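Local coordinates for protection of telomeres protein poz1 (PDB 5WE0), which binds telomeric DNA and acts as a negative regulator of telomerase and telomere length in fission yeast, at residues A[107-112]-A[231-236]; A[131-136]-A[224-229]. All blocks are in the same frame, centred on the assembly; numbering follows the deposited sequence.

Contact 1: residues A[107-112]-A[231-236]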
ATOM      1  N   GLU A 107       5.122   7.603  -0.360  1.00 27.54           N
ATOM      2  CA  GLU A 107       4.846   8.932  -0.884  1.00 28.26           C
ATOM      3  C   GLU A 107       5.758   9.960  -0.227  1.00 29.51           C
ATOM      4  O   GLU A 107       6.221  10.909  -0.878  1.00 25.19           O
ATOM      5  CB  GLU A 107       3.368   9.290  -0.664  1.00 26.87           C
ATOM      6  CG  GLU A 107       2.977  10.747  -0.985  1.00 25.88           C
ATOM      7  CD  GLU A 107       3.214  11.161  -2.439  1.00 32.08           C
ATOM      8  OE1 GLU A 107       3.547  10.302  -3.292  1.00 31.14           O
ATOM      9  OE2 GLU A 107       3.047  12.365  -2.749  1.00 34.98           O
ATOM     10  N   LEU A 108       6.012   9.781   1.066  1.00 28.04           N
ATOM     11  CA  LEU A 108       6.880  10.692   1.802  1.00 31.37           C
ATOM     12  C   LEU A 108       8.265  10.691   1.168  1.00 31.86           C
ATOM     13  O   LEU A 108       8.845  11.745   0.909  1.00 30.16           O
ATOM     14  CB  LEU A 108       6.969  10.280   3.271  1.00 35.89           C
ATOM     15  CG  LEU A 108       6.001  10.978   4.231  1.00 46.56           C
ATOM     16  CD1 LEU A 108       6.312  10.604   5.673  1.00 49.17           C
ATOM     17  CD2 LEU A 108       6.050  12.485   4.041  1.00 47.10           C
ATOM     18  N   GLU A 109       8.786   9.494   0.922  1.00 29.62           N
ATOM     19  CA  GLU A 109      10.100   9.329   0.300  1.00 32.37           C
ATOM     20  C   GLU A 109      10.125   9.847  -1.139  1.00 34.42           C
ATOM     21  O   GLU A 109      11.125  10.431  -1.577  1.00 31.34           O
ATOM     22  CB  GLU A 109      10.508   7.859   0.339  1.00 35.64           C
ATOM     23  CG  GLU A 109      11.925   7.576  -0.146  1.00 43.30           C
ATOM     24  CD  GLU A 109      12.703   6.699   0.818  1.00 54.73           C
ATOM     25  OE1 GLU A 109      12.322   6.628   2.014  1.00 52.28           O
ATOM     26  OE2 GLU A 109      13.680   6.056   0.364  1.00 56.73           O
ATOM     27  N   ARG A 110       9.066   9.587  -1.918  1.00 31.54           N
ATOM     28  CA  ARG A 110       9.014  10.155  -3.264  1.00 29.21           C
ATOM     29  C   ARG A 110       9.080  11.679  -3.208  1.00 33.02           C
ATOM     30  O   ARG A 110       9.805  12.311  -3.988  1.00 30.66           O
ATOM     31  CB  ARG A 110       7.747   9.720  -3.983  1.00 23.17           C
ATOM     32  CG  ARG A 110       7.686  10.143  -5.424  1.00 26.31           C
ATOM     33  CD  ARG A 110       6.255  10.150  -5.911  1.00 27.74           C
ATOM     34  NE  ARG A 110       5.474  11.127  -5.154  1.00 31.19           N
ATOM     35  CZ  ARG A 110       5.530  12.447  -5.351  1.00 31.03           C
ATOM     36  NH1 ARG A 110       6.328  12.954  -6.281  1.00 25.38           N
ATOM     37  NH2 ARG A 110       4.794  13.263  -4.606  1.00 28.77           N
ATOM     38  N   GLN A 111       8.320  12.288  -2.293  1.00 31.88           N
ATOM     39  CA  GLN A 111       8.324  13.744  -2.176  1.00 34.75           C
ATOM     40  C   GLN A 111       9.723  14.280  -1.874  1.00 38.54           C
ATOM     41  O   GLN A 111      10.137  15.287  -2.454  1.00 35.66           O
ATOM     42  CB  GLN A 111       7.331  14.200  -1.127  1.00 27.88           C
ATOM     43  CG  GLN A 111       5.904  14.176  -1.628  1.00 33.08           C
ATOM     44  CD  GLN A 111       4.921  14.738  -0.613  1.00 33.63           C
ATOM     45  OE1 GLN A 111       5.301  15.496   0.284  1.00 36.54           O
ATOM     46  NE2 GLN A 111       3.660  14.354  -0.737  1.00 34.25           N
ATOM     47  N   ASN A 112      10.445  13.659  -0.931  1.00 38.27           N
ATOM     48  CA  ASN A 112      11.815  14.104  -0.660  1.00 43.30           C
ATOM     49  C   ASN A 112      12.707  13.981  -1.883  1.00 43.67           C
ATOM     50  O   ASN A 112      13.490  14.888  -2.173  1.00 43.26           O
ATOM     51  CB  ASN A 112      12.440  13.343   0.499  1.00 44.13           C
ATOM     52  CG  ASN A 112      12.122  13.964   1.826  1.00 56.27           C
ATOM     53  OD1 ASN A 112      11.017  14.459   2.051  1.00 58.93           O
ATOM     54  ND2 ASN A 112      13.129  14.018   2.698  1.00 69.20           N
ATOM     55  N   CYS A 231      16.720  10.323  -8.482  1.00 44.20           N
ATOM     56  CA  CYS A 231      17.615   9.931  -7.396  1.00 43.83           C
ATOM     57  C   CYS A 231      18.389   8.660  -7.756  1.00 46.47           C
ATOM     58  O   CYS A 231      18.330   8.163  -8.887  1.00 50.55           O
ATOM     59  CB  CYS A 231      16.821   9.834  -6.089  1.00 45.49           C
ATOM     60  SG  CYS A 231      15.987  11.442  -5.654  1.00 61.82           S
ATOM     61  N   ASP A 232      19.176   8.182  -6.799  1.00 54.55           N
ATOM     62  CA  ASP A 232      19.985   6.973  -6.954  1.00 64.28           C
ATOM     63  C   ASP A 232      19.259   5.724  -6.448  1.00 62.29           C
ATOM     64  O   ASP A 232      19.650   5.064  -5.479  1.00 68.39           O
ATOM     65  CB  ASP A 232      21.360   7.176  -6.316  1.00 75.26           C
ATOM     66  CG  ASP A 232      22.081   5.865  -6.048  1.00 88.76           C
ATOM     67  OD1 ASP A 232      22.278   5.080  -7.021  1.00 94.49           O
ATOM     68  OD2 ASP A 232      22.586   5.685  -4.910  1.00 95.05           O
ATOM     69  N   TYR A 233      18.099   5.461  -7.046  1.00 52.30           N
ATOM     70  CA  TYR A 233      17.483   4.148  -6.957  1.00 47.94           C
ATOM     71  C   TYR A 233      17.567   3.470  -8.317  1.00 46.27           C
ATOM     72  O   TYR A 233      17.590   4.125  -9.363  1.00 45.39           O
ATOM     73  CB  TYR A 233      16.017   4.264  -6.507  1.00 42.38           C
ATOM     74  CG  TYR A 233      15.821   4.971  -5.176  1.00 43.15           C
ATOM     75  CD1 TYR A 233      15.815   6.362  -5.099  1.00 40.33           C
ATOM     76  CD2 TYR A 233      15.607   4.253  -4.006  1.00 47.74           C
ATOM     77  CE1 TYR A 233      15.615   7.012  -3.892  1.00 42.05           C
ATOM     78  CE2 TYR A 233      15.413   4.901  -2.783  1.00 43.33           C
ATOM     79  CZ  TYR A 233      15.406   6.274  -2.737  1.00 45.93           C
ATOM     80  OH  TYR A 233      15.205   6.918  -1.530  1.00 47.73           O
ATOM     81  N   ASP A 234      17.542   2.141  -8.295  1.00 43.55           N
ATOM     82  CA  ASP A 234      17.390   1.345  -9.505  1.00 45.11           C
ATOM     83  C   ASP A 234      16.144   0.506  -9.307  1.00 43.51           C
ATOM     84  O   ASP A 234      16.108  -0.359  -8.425  1.00 41.05           O
ATOM     85  CB  ASP A 234      18.636   0.496  -9.775  1.00 46.76           C
ATOM     86  CG  ASP A 234      18.506  -0.393 -11.006  1.00 50.23           C
ATOM     87  OD1 ASP A 234      17.498  -0.318 -11.750  1.00 48.21           O
ATOM     88  OD2 ASP A 234      19.485  -1.126 -11.276  1.00 66.23           O
ATOM     89  N   PHE A 235      15.121   0.792 -10.105  1.00 42.88           N
ATOM     90  CA  PHE A 235      13.858   0.072 -10.085  1.00 30.85           C
ATOM     91  C   PHE A 235      13.606  -0.579 -11.429  1.00 38.49           C
ATOM     92  O   PHE A 235      12.455  -0.755 -11.839  1.00 34.49           O
ATOM     93  CB  PHE A 235      12.703   0.997  -9.700  1.00 33.56           C
ATOM     94  CG  PHE A 235      12.578   1.215  -8.208  1.00 33.55           C
ATOM     95  CD1 PHE A 235      12.021   0.226  -7.395  1.00 29.66           C
ATOM     96  CD2 PHE A 235      12.995   2.405  -7.625  1.00 30.51           C
ATOM     97  CE1 PHE A 235      11.912   0.405  -6.040  1.00 30.32           C
ATOM     98  CE2 PHE A 235      12.883   2.613  -6.243  1.00 30.75           C
ATOM     99  CZ  PHE A 235      12.357   1.612  -5.448  1.00 36.00           C
ATOM    100  N   LYS A 236      14.695  -0.878 -12.139  1.00 43.41           N
ATOM    101  CA  LYS A 236      14.654  -1.581 -13.418  1.00 40.97           C
ATOM    102  C   LYS A 236      13.724  -0.872 -14.395  1.00 44.38           C
ATOM    103  O   LYS A 236      13.020  -1.497 -15.189  1.00 47.91           O
ATOM    104  CB  LYS A 236      14.263  -3.051 -13.217  1.00 42.50           C
ATOM    105  CG  LYS A 236      15.306  -3.813 -12.405  1.00 44.34           C
ATOM    106  CD  LYS A 236      14.824  -5.147 -11.840  1.00 47.87           C
ATOM    107  CE  LYS A 236      15.982  -5.822 -11.056  1.00 58.80           C
ATOM    108  NZ  LYS A 236      15.648  -7.145 -10.422  1.00 58.29           N
TER
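Glu109, on the regular helical turns of 107-112, looks across to Tyr233, which sits with an extended backbone in 231-236, the loop where the chain leaves helix 209-230. This is a helix-to-loop contact pinned at one end by a disulfide: Cys231, the first residue to leave helical geometry, is bonded to Cys113 of the helix that carries Glu109. The direct link between the segments is one short hydrogen bond, with Tyr233 OH donating to Glu109 OE2 over 2.6 Å. Glu109 reaches out because CG lies anti to the backbone N (chi1 -174°), while a bend at chi2 turns the carboxylate toward the tyrosine. The hydroxyl arrives on the anti side of OE2, 26° out of the carboxylate plane; OE2 meets the tyrosine at its ring edge, near the ring plane, with the carboxylate and ring planes 51° apart. The other oxygen, OE1, makes a salt bridge with Lys51, leaving the carboxylate held at both ends; the lysine would be expected to favour the charged form of the carboxylate. Arg110, whose CB points away from the loop, grips Glu107 side-on, NE to OE1 at 2.8 Å and NH2 to OE2 at 2.7 Å, and Gln111 NE2 also donates to that OE2. Farther along the loop, an Asx turn shapes the backbone: Lys236 N donates to Asp234 OD1 over 2.9 Å.

Contact 2: residues A[131-136]-A[224-229]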
ATOM      1  N   GLU A 131       7.954  19.056 -12.264  1.00 33.09           N
ATOM      2  CA  GLU A 131       6.671  19.597 -11.835  1.00 31.76           C
ATOM      3  C   GLU A 131       5.515  18.736 -12.335  1.00 30.21           C
ATOM      4  O   GLU A 131       4.528  18.546 -11.622  1.00 24.32           O
ATOM      5  CB  GLU A 131       6.525  21.050 -12.299  1.00 28.34           C
ATOM      6  CG  GLU A 131       6.450  21.243 -13.817  1.00 31.93           C
ATOM      7  CD  GLU A 131       7.813  21.526 -14.470  1.00 40.52           C
ATOM      8  OE1 GLU A 131       8.868  21.072 -13.931  1.00 34.62           O
ATOM      9  OE2 GLU A 131       7.814  22.211 -15.527  1.00 40.71           O
ATOM     10  N   THR A 132       5.640  18.195 -13.545  1.00 31.48           N
ATOM     11  CA  THR A 132       4.613  17.338 -14.120  1.00 30.23           C
ATOM     12  C   THR A 132       4.527  16.011 -13.390  1.00 31.69           C
ATOM     13  O   THR A 132       3.433  15.559 -13.025  1.00 32.84           O
ATOM     14  CB  THR A 132       4.924  17.087 -15.599  1.00 35.74           C
ATOM     15  OG1 THR A 132       4.859  18.322 -16.305  1.00 40.94           O
ATOM     16  CG2 THR A 132       3.947  16.075 -16.200  1.00 46.98           C
ATOM     17  N   LEU A 133       5.681  15.383 -13.165  1.00 27.84           N
ATOM     18  CA  LEU A 133       5.740  14.083 -12.514  1.00 29.50           C
ATOM     19  C   LEU A 133       5.269  14.148 -11.074  1.00 31.33           C
ATOM     20  O   LEU A 133       4.548  13.255 -10.612  1.00 30.33           O
ATOM     21  CB  LEU A 133       7.168  13.542 -12.576  1.00 33.89           C
ATOM     22  CG  LEU A 133       7.518  12.719 -13.812  1.00 38.68           C
ATOM     23  CD1 LEU A 133       6.590  11.523 -13.795  1.00 41.07           C
ATOM     24  CD2 LEU A 133       7.329  13.492 -15.098  1.00 44.53           C
ATOM     25  N   ASN A 134       5.659  15.199 -10.350  1.00 28.51           N
ATOM     26  CA  ASN A 134       5.225  15.321  -8.962  1.00 30.36           C
ATOM     27  C   ASN A 134       3.705  15.462  -8.899  1.00 27.46           C
ATOM     28  O   ASN A 134       3.046  14.828  -8.074  1.00 26.29           O
ATOM     29  CB  ASN A 134       5.941  16.500  -8.307  1.00 23.90           C
ATOM     30  CG  ASN A 134       5.800  16.513  -6.799  1.00 28.26           C
ATOM     31  OD1 ASN A 134       6.388  15.678  -6.092  1.00 25.08           O
ATOM     32  ND2 ASN A 134       5.047  17.475  -6.290  1.00 23.00           N
ATOM     33  N   ASN A 135       3.142  16.282  -9.783  1.00 24.87           N
ATOM     34  CA  ASN A 135       1.702  16.511  -9.834  1.00 29.56           C
ATOM     35  C   ASN A 135       0.934  15.239 -10.197  1.00 28.08           C
ATOM     36  O   ASN A 135      -0.137  14.966  -9.643  1.00 30.32           O
ATOM     37  CB  ASN A 135       1.429  17.630 -10.845  1.00 27.21           C
ATOM     38  CG  ASN A 135      -0.031  17.971 -10.970  1.00 31.64           C
ATOM     39  OD1 ASN A 135      -0.671  18.422 -10.012  1.00 33.04           O
ATOM     40  ND2 ASN A 135      -0.570  17.777 -12.167  1.00 31.30           N
ATOM     41  N   GLU A 136       1.459  14.457 -11.138  1.00 30.64           N
ATOM     42  CA  GLU A 136       0.804  13.211 -11.520  1.00 34.08           C
ATOM     43  C   GLU A 136       0.798  12.222 -10.361  1.00 28.86           C
ATOM     44  O   GLU A 136      -0.236  11.633 -10.041  1.00 27.31           O
ATOM     45  CB  GLU A 136       1.490  12.611 -12.742  1.00 32.65           C
ATOM     46  CG  GLU A 136       0.917  13.058 -14.057  1.00 39.40           C
ATOM     47  CD  GLU A 136       1.709  12.493 -15.218  1.00 48.73           C
ATOM     48  OE1 GLU A 136       1.906  11.270 -15.245  1.00 51.20           O
ATOM     49  OE2 GLU A 136       2.123  13.252 -16.116  1.00 62.39           O
ATOM     50  N   LYS A 224       8.255   4.702  -9.049  1.00 31.58           N
ATOM     51  CA  LYS A 224       9.467   3.973  -9.431  1.00 30.54           C
ATOM     52  C   LYS A 224      10.275   4.753 -10.451  1.00 32.67           C
ATOM     53  O   LYS A 224      11.502   4.853 -10.345  1.00 31.73           O
ATOM     54  CB  LYS A 224       9.119   2.610 -10.034  1.00 29.32           C
ATOM     55  CG  LYS A 224       8.742   1.490  -9.081  1.00 29.95           C
ATOM     56  CD  LYS A 224       8.639   0.179  -9.894  1.00 33.40           C
ATOM     57  CE  LYS A 224       7.980  -0.925  -9.101  1.00 33.45           C
ATOM     58  NZ  LYS A 224       7.417  -1.995  -9.964  1.00 34.76           N
ATOM     59  N   LEU A 225       9.600   5.280 -11.474  1.00 34.62           N
ATOM     60  CA  LEU A 225      10.289   6.043 -12.513  1.00 37.06           C
ATOM     61  C   LEU A 225      10.977   7.279 -11.931  1.00 33.92           C
ATOM     62  O   LEU A 225      12.172   7.474 -12.142  1.00 35.48           O
ATOM     63  CB  LEU A 225       9.302   6.418 -13.621  1.00 35.85           C
ATOM     64  CG  LEU A 225       9.887   7.169 -14.812  1.00 45.61           C
ATOM     65  CD1 LEU A 225      10.805   6.221 -15.516  1.00 49.21           C
ATOM     66  CD2 LEU A 225       8.825   7.643 -15.785  1.00 43.15           C
ATOM     67  N   GLN A 226      10.255   8.095 -11.145  1.00 33.27           N
ATOM     68  CA  GLN A 226      10.851   9.311 -10.571  1.00 34.85           C
ATOM     69  C   GLN A 226      12.062   8.995  -9.709  1.00 35.33           C
ATOM     70  O   GLN A 226      13.055   9.736  -9.714  1.00 37.40           O
ATOM     71  CB  GLN A 226       9.861  10.085  -9.688  1.00 32.01           C
ATOM     72  CG  GLN A 226       8.565  10.416 -10.318  1.00 38.12           C
ATOM     73  CD  GLN A 226       7.551  11.088  -9.364  1.00 34.69           C
ATOM     74  OE1 GLN A 226       7.893  11.694  -8.343  1.00 26.11           O
ATOM     75  NE2 GLN A 226       6.297  10.930  -9.690  1.00 33.89           N
ATOM     76  N   LEU A 227      11.958   7.965  -8.882  1.00 32.22           N
ATOM     77  CA  LEU A 227      13.066   7.631  -7.995  1.00 35.78           C
ATOM     78  C   LEU A 227      14.306   7.233  -8.784  1.00 35.58           C
ATOM     79  O   LEU A 227      15.418   7.631  -8.434  1.00 40.56           O
ATOM     80  CB  LEU A 227      12.643   6.509  -7.051  1.00 33.43           C
ATOM     81  CG  LEU A 227      11.577   6.894  -6.021  1.00 34.21           C
ATOM     82  CD1 LEU A 227      11.146   5.662  -5.262  1.00 32.37           C
ATOM     83  CD2 LEU A 227      12.084   7.949  -5.041  1.00 31.21           C
ATOM     84  N   GLU A 228      14.132   6.494  -9.884  1.00 33.19           N
ATOM     85  CA  GLU A 228      15.282   6.059 -10.670  1.00 39.28           C
ATOM     86  C   GLU A 228      15.880   7.228 -11.445  1.00 43.29           C
ATOM     87  O   GLU A 228      17.094   7.456 -11.408  1.00 42.50           O
ATOM     88  CB  GLU A 228      14.886   4.934 -11.626  1.00 36.98           C
ATOM     89  CG  GLU A 228      16.026   4.501 -12.562  1.00 39.08           C
ATOM     90  CD  GLU A 228      15.771   3.162 -13.249  1.00 46.26           C
ATOM     91  OE1 GLU A 228      15.203   2.238 -12.616  1.00 48.25           O
ATOM     92  OE2 GLU A 228      16.109   3.044 -14.445  1.00 54.11           O
ATOM     93  N   VAL A 229      15.023   8.011 -12.100  1.00 40.32           N
ATOM     94  CA  VAL A 229      15.480   9.085 -12.971  1.00 40.01           C
ATOM     95  C   VAL A 229      16.113  10.208 -12.147  1.00 41.42           C
ATOM     96  O   VAL A 229      17.197  10.692 -12.475  1.00 39.61           O
ATOM     97  CB  VAL A 229      14.308   9.585 -13.836  1.00 39.79           C
ATOM     98  CG1 VAL A 229      14.683  10.837 -14.600  1.00 35.07           C
ATOM     99  CG2 VAL A 229      13.847   8.493 -14.795  1.00 37.93           C
TER
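Gln226 and Leu133 carry this buried meeting of two helices, whose backbones come together at these residues with CA atoms 7.3 Å apart and run roughly antiparallel. The glutamine leaves its helix with CG anti to the carbonyl carbon (chi1 -53°) and stays extended beyond it, so its aliphatic part lies beside the leucine, the two side chains sliding past each other in opposite directions. Gln226 CG packs against Leu133 CD1 at 4.1 Å, and farther out Gln226 NE2 sits 4.0 Å from Leu133 CB. The amide nitrogen also comes within 3.1 Å of Leu133 O, a close polar approach, but the angle is too poor for a hydrogen bond. The firm polar anchor is at the other end of the amide: Gln226 OE1 accepts from Arg110 NH1 of helix 93-115, the same nitrogen that donates to Asn134 OD1. A leucine in place of Gln226 has no amide oxygen and would probably leave Arg110 NH1 without one of its two acceptors here. Met114 of helix 93-115 touches Leu133, Asn134 and Gln226 alike, while Leu133 and Leu225 also pack on the chain of another protein, to which Thr132 and Glu136 hydrogen-bond. The arrangement is that of a helical bundle, an antiparallel helix pair closed by a third helix whose arginine ties both together.

Overall arrangement
The centres of contacts 1 and 2 lie 9 Å apart, on the same side of the chain's centre. Helix 93-115 comes first and is followed in the chain by helix 130-157; helix 209-230 comes much later, and the loop 231-236 leaves its end. Both segments of contact 2 therefore fall, in sequence, between those of contact 1. Arg110 joins the two sites, reaching from the helix of contact 1 to the polar side chains of contact 2. Together the contacts bring the tail of this all-helical chain back onto its middle helices, next to the surface where contact 2 also meets another protein.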